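Local atomic coordinates of DNA polymerase III, beta subunit (Thermotoga maritima, PDB entry 1VPK), a protein that probably tethers DNA polymerase and other proteins to DNA, conferring processivity, as a ring-shaped head-to-tail homodimer that encircles the double helix. Residues Met13-Thr18 with Val69-Ile74; Gly44-Val49 with Glu77-Val82; Val93-Ile98 with Ile110-Thr115. One frame throughout, in Å; residues are numbered along the deposited sequence.

Contact 1 of 3, residues Met13-Thr18 with Val69-Ile74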
loop_
_atom_site.group_PDB
_atom_site.type_symbol
_atom_site.label_atom_id
_atom_site.label_comp_id
_atom_site.label_asym_id
_atom_site.label_seq_id
_atom_site.Cartn_x
_atom_site.Cartn_y
_atom_site.Cartn_z
ATOM N N MET A 13 -40.907 -5.398 6.561
ATOM C CA MET A 13 -39.757 -6.238 6.784
ATOM C C MET A 13 -38.964 -5.540 7.874
ATOM O O MET A 13 -38.651 -4.352 7.768
ATOM C CB MET A 13 -38.884 -6.373 5.560
ATOM C CG MET A 13 -37.570 -7.171 5.852
ATOM S SD MET A 13 -36.043 -6.509 5.109
ATOM C CE MET A 13 -35.706 -5.009 5.990
ATOM N N LYS A 14 -38.645 -6.278 8.922
ATOM C CA LYS A 14 -37.796 -5.793 9.991
ATOM C C LYS A 14 -36.834 -6.930 10.378
ATOM O O LYS A 14 -37.239 -8.068 10.460
ATOM C CB LYS A 14 -38.636 -5.338 11.201
ATOM C CG LYS A 14 -39.606 -4.144 10.915
ATOM C CD LYS A 14 -40.547 -3.796 12.121
ATOM C CE LYS A 14 -41.315 -2.448 11.888
ATOM N NZ LYS A 14 -41.622 -1.602 13.097
ATOM N N VAL A 15 -35.556 -6.603 10.532
ATOM C CA VAL A 15 -34.572 -7.536 11.019
ATOM C C VAL A 15 -33.713 -6.885 12.111
ATOM O O VAL A 15 -33.201 -5.773 11.935
ATOM C CB VAL A 15 -33.668 -8.045 9.861
ATOM C CG1 VAL A 15 -32.610 -9.005 10.367
ATOM C CG2 VAL A 15 -34.527 -8.716 8.790
ATOM N N THR A 16 -33.559 -7.578 13.221
ATOM C CA THR A 16 -32.543 -7.231 14.223
ATOM C C THR A 16 -31.457 -8.296 14.220
ATOM O O THR A 16 -31.737 -9.487 14.361
ATOM C CB THR A 16 -33.158 -7.080 15.626
ATOM O OG1 THR A 16 -34.221 -6.133 15.524
ATOM C CG2 THR A 16 -32.133 -6.574 16.624
ATOM N N VAL A 17 -30.212 -7.861 14.015
ATOM C CA VAL A 17 -29.068 -8.790 13.890
ATOM C C VAL A 17 -27.817 -8.154 14.541
ATOM O O VAL A 17 -27.684 -6.935 14.566
ATOM C CB VAL A 17 -28.822 -9.102 12.370
ATOM C CG1 VAL A 17 -28.523 -7.862 11.623
ATOM C CG2 VAL A 17 -27.696 -10.209 12.161
ATOM N N THR A 18 -26.900 -8.955 15.052
ATOM C CA THR A 18 -25.677 -8.394 15.577
ATOM C C THR A 18 -24.906 -7.913 14.395
ATOM O O THR A 18 -25.004 -8.473 13.296
ATOM C CB THR A 18 -24.801 -9.419 16.314
ATOM O OG1 THR A 18 -24.365 -10.403 15.375
ATOM C CG2 THR A 18 -25.588 -10.060 17.470
ATOM N N VAL A 69 -28.393 -15.834 7.438
ATOM C CA VAL A 69 -28.027 -14.863 8.457
ATOM C C VAL A 69 -28.742 -15.256 9.758
ATOM O O VAL A 69 -29.969 -15.466 9.800
ATOM C CB VAL A 69 -28.387 -13.433 8.033
ATOM C CG1 VAL A 69 -27.796 -12.403 9.010
ATOM C CG2 VAL A 69 -27.847 -13.151 6.646
ATOM N N ASN A 70 -27.965 -15.427 10.799
ATOM C CA ASN A 70 -28.528 -15.744 12.121
ATOM C C ASN A 70 -28.874 -14.466 12.854
ATOM O O ASN A 70 -28.012 -13.841 13.438
ATOM C CB ASN A 70 -27.532 -16.553 12.905
ATOM C CG ASN A 70 -27.244 -17.854 12.242
ATOM O OD1 ASN A 70 -28.193 -18.595 11.910
ATOM N ND2 ASN A 70 -25.942 -18.157 12.012
ATOM N N ALA A 71 -30.138 -14.069 12.758
ATOM C CA ALA A 71 -30.666 -12.841 13.392
ATOM C C ALA A 71 -31.453 -13.149 14.649
ATOM O O ALA A 71 -31.858 -14.270 14.890
ATOM C CB ALA A 71 -31.532 -12.084 12.418
ATOM N N ALA A 72 -31.674 -12.114 15.444
ATOM C CA ALA A 72 -32.408 -12.204 16.677
ATOM C C ALA A 72 -33.904 -12.034 16.437
ATOM O O ALA A 72 -34.700 -12.652 17.113
ATOM C CB ALA A 72 -31.921 -11.094 17.623
ATOM N N GLU A 73 -34.259 -11.136 15.528
ATOM C CA GLU A 73 -35.645 -10.845 15.166
ATOM C C GLU A 73 -35.731 -10.730 13.640
ATOM O O GLU A 73 -34.926 -10.049 13.011
ATOM C CB GLU A 73 -36.129 -9.530 15.824
ATOM C CG GLU A 73 -36.214 -9.642 17.342
ATOM C CD GLU A 73 -36.266 -8.312 18.088
ATOM O OE1 GLU A 73 -36.490 -7.250 17.469
ATOM O OE2 GLU A 73 -36.084 -8.358 19.338
ATOM N N ILE A 74 -36.688 -11.431 13.055
ATOM C CA ILE A 74 -36.952 -11.371 11.625
ATOM C C ILE A 74 -38.454 -11.392 11.444
ATOM O O ILE A 74 -39.108 -12.363 11.812
ATOM C CB ILE A 74 -36.343 -12.546 10.862
ATOM C CG1 ILE A 74 -34.825 -12.569 10.988
ATOM C CG2 ILE A 74 -36.698 -12.447 9.404
ATOM C CD1 ILE A 74 -34.180 -13.923 10.619
HETATM O O HOH W 1 -27.255 -11.862 15.207
#
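Two successive residues, Ala72 and Glu73, both face Thr16, which makes a classic beta bulge in the antiparallel pairing of residues 69-74 with strand 13-18, within a five-stranded sheet of the clamp's N-terminal domain. The carbonyl oxygen of Thr16 takes both N-H groups. Ala72 N lies 2.8 Å from Thr16 O. Glu73 N, 3.2 Å from Thr16 O, sits in the carbonyl plane on a lone pair and makes the longer but straighter bond of the two. The return bond, Thr16 N to Glu73 O, is 2.8 Å long.

Above this pair the side chains of Thr16 and Glu73 run side by side in the same direction. Thr16 OG1, anti to its own carbonyl carbon (chi1 -54°), donates to Glu73 OE1 across 3.2 Å, meeting the carboxylate from above its plane. Thr16 also leans on Ile98 of the next strand of the sheet.

The other face is apolar. Val15 CG1 lies 3.9 Å from Ala71 CB and also reaches Ile74 CG1, and Phe54 and Val49 back Val15 and Ile74 from the interior. Farther along, Val17 crosses Val69 at about a right angle, its CG2 lying 3.8 Å from Val69 CG1. Where the strand runs into helix 19-29, a water accepts from Thr18 N and donates to Asn70 O, linking the two backbones there.

The chemistry implies an edge gripped by its backbone: the doubly bonded Thr16 O absorbs the extra residue, the hydroxyl probably steadies the Glu73 carboxylate, and the valines bury the inner side.

Contact 2 of 3, residues Gly44-Val49 with Glu77-Val82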
loop_
_atom_site.group_PDB
_atom_site.type_symbol
_atom_site.label_atom_id
_atom_site.label_comp_id
_atom_site.label_asym_id
_atom_site.label_seq_id
_atom_site.Cartn_x
_atom_site.Cartn_y
_atom_site.Cartn_z
ATOM N N GLY A 44 -24.752 -6.593 -7.133
ATOM C CA GLY A 44 -25.404 -6.416 -5.849
ATOM C C GLY A 44 -25.683 -7.714 -5.096
ATOM O O GLY A 44 -25.661 -8.817 -5.692
ATOM N N PHE A 45 -25.932 -7.573 -3.775
ATOM C CA PHE A 45 -26.378 -8.671 -2.924
ATOM C C PHE A 45 -27.875 -8.804 -2.997
ATOM O O PHE A 45 -28.616 -7.804 -2.866
ATOM C CB PHE A 45 -26.036 -8.426 -1.437
ATOM C CG PHE A 45 -24.589 -8.338 -1.172
ATOM C CD1 PHE A 45 -23.832 -9.493 -1.077
ATOM C CD2 PHE A 45 -23.988 -7.124 -0.971
ATOM C CE1 PHE A 45 -22.470 -9.438 -0.812
ATOM C CE2 PHE A 45 -22.609 -7.044 -0.721
ATOM C CZ PHE A 45 -21.851 -8.204 -0.677
ATOM N N LEU A 46 -28.344 -10.029 -3.139
ATOM C CA LEU A 46 -29.744 -10.324 -2.855
ATOM C C LEU A 46 -29.958 -10.409 -1.340
ATOM O O LEU A 46 -29.296 -11.189 -0.678
ATOM C CB LEU A 46 -30.159 -11.661 -3.494
ATOM C CG LEU A 46 -31.617 -12.079 -3.249
ATOM C CD1 LEU A 46 -32.546 -11.292 -4.067
ATOM C CD2 LEU A 46 -31.801 -13.525 -3.562
ATOM N N PHE A 47 -30.897 -9.613 -0.809
ATOM C CA PHE A 47 -31.392 -9.764 0.562
ATOM C C PHE A 47 -32.786 -10.358 0.409
ATOM O O PHE A 47 -33.641 -9.801 -0.287
ATOM C CB PHE A 47 -31.511 -8.425 1.303
ATOM C CG PHE A 47 -30.210 -7.883 1.863
ATOM C CD1 PHE A 47 -29.000 -8.114 1.255
ATOM C CD2 PHE A 47 -30.235 -7.101 2.987
ATOM C CE1 PHE A 47 -27.827 -7.607 1.748
ATOM C CE2 PHE A 47 -29.021 -6.569 3.537
ATOM C CZ PHE A 47 -27.836 -6.816 2.931
ATOM N N GLU A 48 -33.017 -11.493 1.065
ATOM C CA GLU A 48 -34.308 -12.120 1.051
ATOM C C GLU A 48 -34.754 -12.494 2.462
ATOM O O GLU A 48 -34.035 -13.174 3.178
ATOM C CB GLU A 48 -34.251 -13.373 0.201
ATOM C CG GLU A 48 -35.600 -13.942 -0.039
ATOM C CD GLU A 48 -35.636 -15.036 -1.086
ATOM O OE1 GLU A 48 -34.555 -15.518 -1.528
ATOM O OE2 GLU A 48 -36.784 -15.398 -1.439
ATOM N N VAL A 49 -35.939 -12.035 2.837
ATOM C CA VAL A 49 -36.576 -12.367 4.096
ATOM C C VAL A 49 -37.889 -13.079 3.772
ATOM O O VAL A 49 -38.727 -12.531 3.052
ATOM C CB VAL A 49 -36.791 -11.096 4.957
ATOM C CG1 VAL A 49 -37.615 -11.393 6.201
ATOM C CG2 VAL A 49 -35.451 -10.517 5.333
ATOM N N GLU A 77 -41.654 -10.000 4.925
ATOM C CA GLU A 77 -41.237 -10.653 3.709
ATOM C C GLU A 77 -40.699 -9.599 2.766
ATOM O O GLU A 77 -41.345 -8.585 2.530
ATOM C CB GLU A 77 -42.429 -11.336 3.059
ATOM C CG GLU A 77 -42.088 -12.233 1.851
ATOM C CD GLU A 77 -43.282 -13.106 1.410
ATOM O OE1 GLU A 77 -44.369 -12.979 2.009
ATOM O OE2 GLU A 77 -43.144 -13.924 0.467
ATOM N N ALA A 78 -39.525 -9.841 2.212
ATOM C CA ALA A 78 -38.960 -8.951 1.196
ATOM C C ALA A 78 -37.952 -9.742 0.340
ATOM O O ALA A 78 -37.436 -10.779 0.772
ATOM C CB ALA A 78 -38.302 -7.736 1.867
ATOM N N ARG A 79 -37.722 -9.281 -0.892
ATOM C CA ARG A 79 -36.680 -9.860 -1.779
ATOM C C ARG A 79 -36.235 -8.672 -2.643
ATOM O O ARG A 79 -37.047 -8.122 -3.376
ATOM C CB ARG A 79 -37.235 -11.006 -2.644
ATOM C CG ARG A 79 -36.182 -11.846 -3.355
ATOM C CD ARG A 79 -36.781 -13.100 -4.154
ATOM N NE ARG A 79 -35.687 -14.019 -4.597
ATOM C CZ ARG A 79 -35.055 -13.956 -5.773
ATOM N NH1 ARG A 79 -35.366 -13.029 -6.662
ATOM N NH2 ARG A 79 -34.066 -14.784 -6.059
ATOM N N PHE A 80 -34.982 -8.244 -2.520
ATOM C CA PHE A 80 -34.485 -7.064 -3.256
ATOM C C PHE A 80 -32.978 -7.173 -3.348
ATOM O O PHE A 80 -32.348 -8.011 -2.687
ATOM C CB PHE A 80 -34.916 -5.757 -2.562
ATOM C CG PHE A 80 -34.453 -5.662 -1.125
ATOM C CD1 PHE A 80 -33.211 -5.136 -0.789
ATOM C CD2 PHE A 80 -35.244 -6.163 -0.109
ATOM C CE1 PHE A 80 -32.779 -5.122 0.524
ATOM C CE2 PHE A 80 -34.832 -6.100 1.204
ATOM C CZ PHE A 80 -33.616 -5.585 1.525
ATOM N N VAL A 81 -32.387 -6.309 -4.173
ATOM C CA VAL A 81 -30.948 -6.297 -4.353
ATOM C C VAL A 81 -30.444 -4.930 -3.875
ATOM O O VAL A 81 -31.129 -3.903 -4.064
ATOM C CB VAL A 81 -30.599 -6.619 -5.818
ATOM C CG1 VAL A 81 -29.105 -6.601 -6.095
ATOM C CG2 VAL A 81 -31.179 -7.991 -6.192
ATOM N N VAL A 82 -29.295 -4.942 -3.227
ATOM C CA VAL A 82 -28.609 -3.723 -2.842
ATOM C C VAL A 82 -27.170 -3.669 -3.412
ATOM O O VAL A 82 -26.492 -4.700 -3.498
ATOM C CB VAL A 82 -28.618 -3.532 -1.288
ATOM C CG1 VAL A 82 -29.922 -2.831 -0.873
ATOM C CG2 VAL A 82 -28.424 -4.816 -0.570
HETATM O O HOH W 2 -33.378 -16.881 -3.900
#
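Arg79 crosses Leu46 and Glu48 obliquely on one face of an antiparallel strand pair, in the sheet of the clamp's N-terminal domain that packs against the one holding strand 13-18. From CB, the CG, anti to the backbone N (chi1 -167°), passes 3.7 Å from Leu46 CD1. With the chain extended, CD comes next, 3.6 Å from Glu48 OE2. NE forms a long salt bridge of 3.6 Å with Glu48 OE1, the carboxylate and guanidinium planes standing 82° apart. CZ rests under Leu46 CD1, which lies 4.0 Å above the centre of the guanidinium. At the tip NH2 touches Leu46 CD2, donates to a water that also bonds Glu48 OE1, and has its main partner in Phe127 O; NH1 makes a weak bond to Ala124 O.

Phenylalanines lead the apolar face behind. Phe47 CB sits over the Phe80 ring, 3.9 Å from its centroid, and Val82 CG2 covers one face of the Phe47 ring. Six backbone hydrogen bonds link Phe45 with Val82, Phe47 with Phe80 and Val49 with Ala78.

The pair thus has two unlike faces: one apolar, against helix 19-29 and strand 13-18, the other mixed, under the loop of Ala124 and Phe127, where Glu48 probably balances the arginine's charge.

Contact 3 of 3, residues Val93-Ile98 with Ile110-Thr115; sequences VLPDEI and ISSGST
A type II' beta turn, Ser112 to Thr115, tips the hairpin of strands 107-112 and 115-120, and the loop 93-98 wraps against it at the dimer interface of the clamp. Ser112 OG, buried and anti to its backbone N (chi1 -177°), is the centre of the contact. It donates to Ile98 O at 3.0 Å, standing 35° out of the carbonyl plane, and accepts from Asp96 N at 3.3 Å. An alanine here would probably leave Asp96 N without its mate in the turn and Ile98 O with one bond fewer, so that the loop would be less firmly fixed to the hairpin.

Pro95 lays CG against Ser112 O, 3.5 Å away. Leu94 crosses Ile110 at about a right angle, CD1 to CG2 at 4.0 Å, with Phe117 and Thr99 touching both. Within the turn, Ser114 OG bonds Asp315 of the second subunit, and a strand of that subunit pairs with Thr115, carrying the sheet on across the interface. The loop braces itself with an Asx turn: Asp96 OD2 accepts from Ile98 N at 3.1 Å. A water bridges the two backbones, donating to Ile98 O and accepting from Gly113 N at 2.8 Å.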
loop_
_atom_site.group_PDB
_atom_site.type_symbol
_atom_site.label_atom_id
_atom_site.label_comp_id
_atom_site.label_asym_id
_atom_site.label_seq_id
_atom_site.Cartn_x
_atom_site.Cartn_y
_atom_site.Cartn_z
ATOM N N VAL A 93 -18.205 -0.301 8.930
ATOM C CA VAL A 93 -18.154 0.868 9.818
ATOM C C VAL A 93 -19.374 1.074 10.742
ATOM O O VAL A 93 -19.408 2.055 11.484
ATOM C CB VAL A 93 -17.889 2.188 8.997
ATOM C CG1 VAL A 93 -16.556 2.093 8.219
ATOM C CG2 VAL A 93 -19.030 2.472 8.036
ATOM N N LEU A 94 -20.372 0.191 10.701
ATOM C CA LEU A 94 -21.495 0.299 11.634
ATOM C C LEU A 94 -20.893 0.269 13.049
ATOM O O LEU A 94 -20.069 -0.562 13.319
ATOM C CB LEU A 94 -22.497 -0.847 11.432
ATOM C CG LEU A 94 -23.181 -0.811 10.038
ATOM C CD1 LEU A 94 -24.053 -2.033 9.838
ATOM C CD2 LEU A 94 -23.988 0.482 9.826
ATOM N N PRO A 95 -21.241 1.235 13.893
ATOM C CA PRO A 95 -20.540 1.407 15.145
ATOM C C PRO A 95 -21.015 0.596 16.355
ATOM O O PRO A 95 -20.265 0.529 17.339
ATOM C CB PRO A 95 -20.788 2.869 15.448
ATOM C CG PRO A 95 -22.095 3.126 14.886
ATOM C CD PRO A 95 -22.245 2.282 13.704
ATOM N N ASP A 96 -22.233 0.031 16.308
ATOM C CA ASP A 96 -22.848 -0.604 17.504
ATOM C C ASP A 96 -22.893 -2.145 17.380
ATOM O O ASP A 96 -22.795 -2.666 16.290
ATOM C CB ASP A 96 -24.257 -0.051 17.671
ATOM C CG ASP A 96 -24.833 -0.279 19.042
ATOM O OD1 ASP A 96 -24.887 0.725 19.816
ATOM O OD2 ASP A 96 -25.295 -1.423 19.338
ATOM N N GLU A 97 -22.987 -2.846 18.526
ATOM C CA GLU A 97 -23.077 -4.334 18.586
ATOM C C GLU A 97 -24.297 -4.863 17.814
ATOM O O GLU A 97 -24.267 -5.983 17.283
ATOM C CB GLU A 97 -23.200 -4.823 20.041
ATOM C CG GLU A 97 -21.882 -4.967 20.734
ATOM C CD GLU A 97 -22.023 -5.462 22.142
ATOM O OE1 GLU A 97 -22.884 -6.385 22.420
ATOM O OE2 GLU A 97 -21.249 -4.969 23.028
ATOM N N ILE A 98 -25.376 -4.049 17.730
ATOM C CA ILE A 98 -26.627 -4.419 17.075
ATOM C C ILE A 98 -26.926 -3.503 15.908
ATOM O O ILE A 98 -26.632 -2.281 15.920
ATOM C CB ILE A 98 -27.815 -4.349 18.060
ATOM C CG1 ILE A 98 -27.543 -5.143 19.340
ATOM C CG2 ILE A 98 -29.124 -4.785 17.399
ATOM C CD1 ILE A 98 -27.132 -6.535 19.103
ATOM N N ILE A 110 -30.753 1.050 7.403
ATOM C CA ILE A 110 -29.796 0.252 8.219
ATOM C C ILE A 110 -29.390 1.163 9.376
ATOM O O ILE A 110 -28.721 2.186 9.156
ATOM C CB ILE A 110 -28.522 -0.131 7.436
ATOM C CG1 ILE A 110 -28.838 -0.853 6.105
ATOM C CG2 ILE A 110 -27.633 -1.034 8.258
ATOM C CD1 ILE A 110 -28.685 -0.001 4.901
ATOM N N SER A 111 -29.782 0.765 10.592
ATOM C CA SER A 111 -29.640 1.555 11.802
ATOM C C SER A 111 -28.775 0.823 12.794
ATOM O O SER A 111 -29.065 -0.334 13.212
ATOM C CB SER A 111 -30.992 1.785 12.460
ATOM O OG SER A 111 -31.883 2.302 11.505
ATOM N N SER A 112 -27.748 1.521 13.227
ATOM C CA SER A 112 -26.852 0.961 14.187
ATOM C C SER A 112 -26.305 2.057 15.058
ATOM O O SER A 112 -25.530 2.884 14.618
ATOM C CB SER A 112 -25.718 0.261 13.473
ATOM O OG SER A 112 -24.913 -0.320 14.456
ATOM N N GLY A 113 -26.703 2.058 16.307
ATOM C CA GLY A 113 -26.211 3.061 17.208
ATOM C C GLY A 113 -26.557 4.453 16.756
ATOM O O GLY A 113 -27.719 4.753 16.542
ATOM N N SER A 114 -25.505 5.263 16.611
ATOM C CA SER A 114 -25.537 6.645 16.157
ATOM C C SER A 114 -25.846 6.851 14.653
ATOM O O SER A 114 -26.156 7.967 14.240
ATOM C CB SER A 114 -24.131 7.285 16.419
ATOM O OG SER A 114 -23.071 6.631 15.654
ATOM N N THR A 115 -25.740 5.797 13.862
ATOM C CA THR A 115 -25.725 5.907 12.400
ATOM C C THR A 115 -27.001 5.354 11.770
ATOM O O THR A 115 -27.515 4.320 12.212
ATOM C CB THR A 115 -24.532 5.117 11.853
ATOM O OG1 THR A 115 -23.404 5.340 12.704
ATOM C CG2 THR A 115 -24.206 5.523 10.429
HETATM O O HOH W 3 -28.120 -0.188 17.296
#

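How the contacts relate
From the N terminus, strand 13-18 waits through helix 19-29 and three further strands until residues 69-74 return to its edge and close contact 1. Contact 2 opens inside that loop, at 44-49, and closes after it, at 77-82, so the two cross. They belong to different sheets that pack face to face: Val49 CG1 meets Ile74 CG2 at 3.5 Å, and Met13 rests on Val49 and Ala78. Contact 3 follows in series, closing the short loop round the hairpin of strands 98-104 and 107-112. It shares a sheet with contact 1, where Thr18 CB packs on Glu97 O, but stays about 6 Å from contact 2 at the nearest atoms.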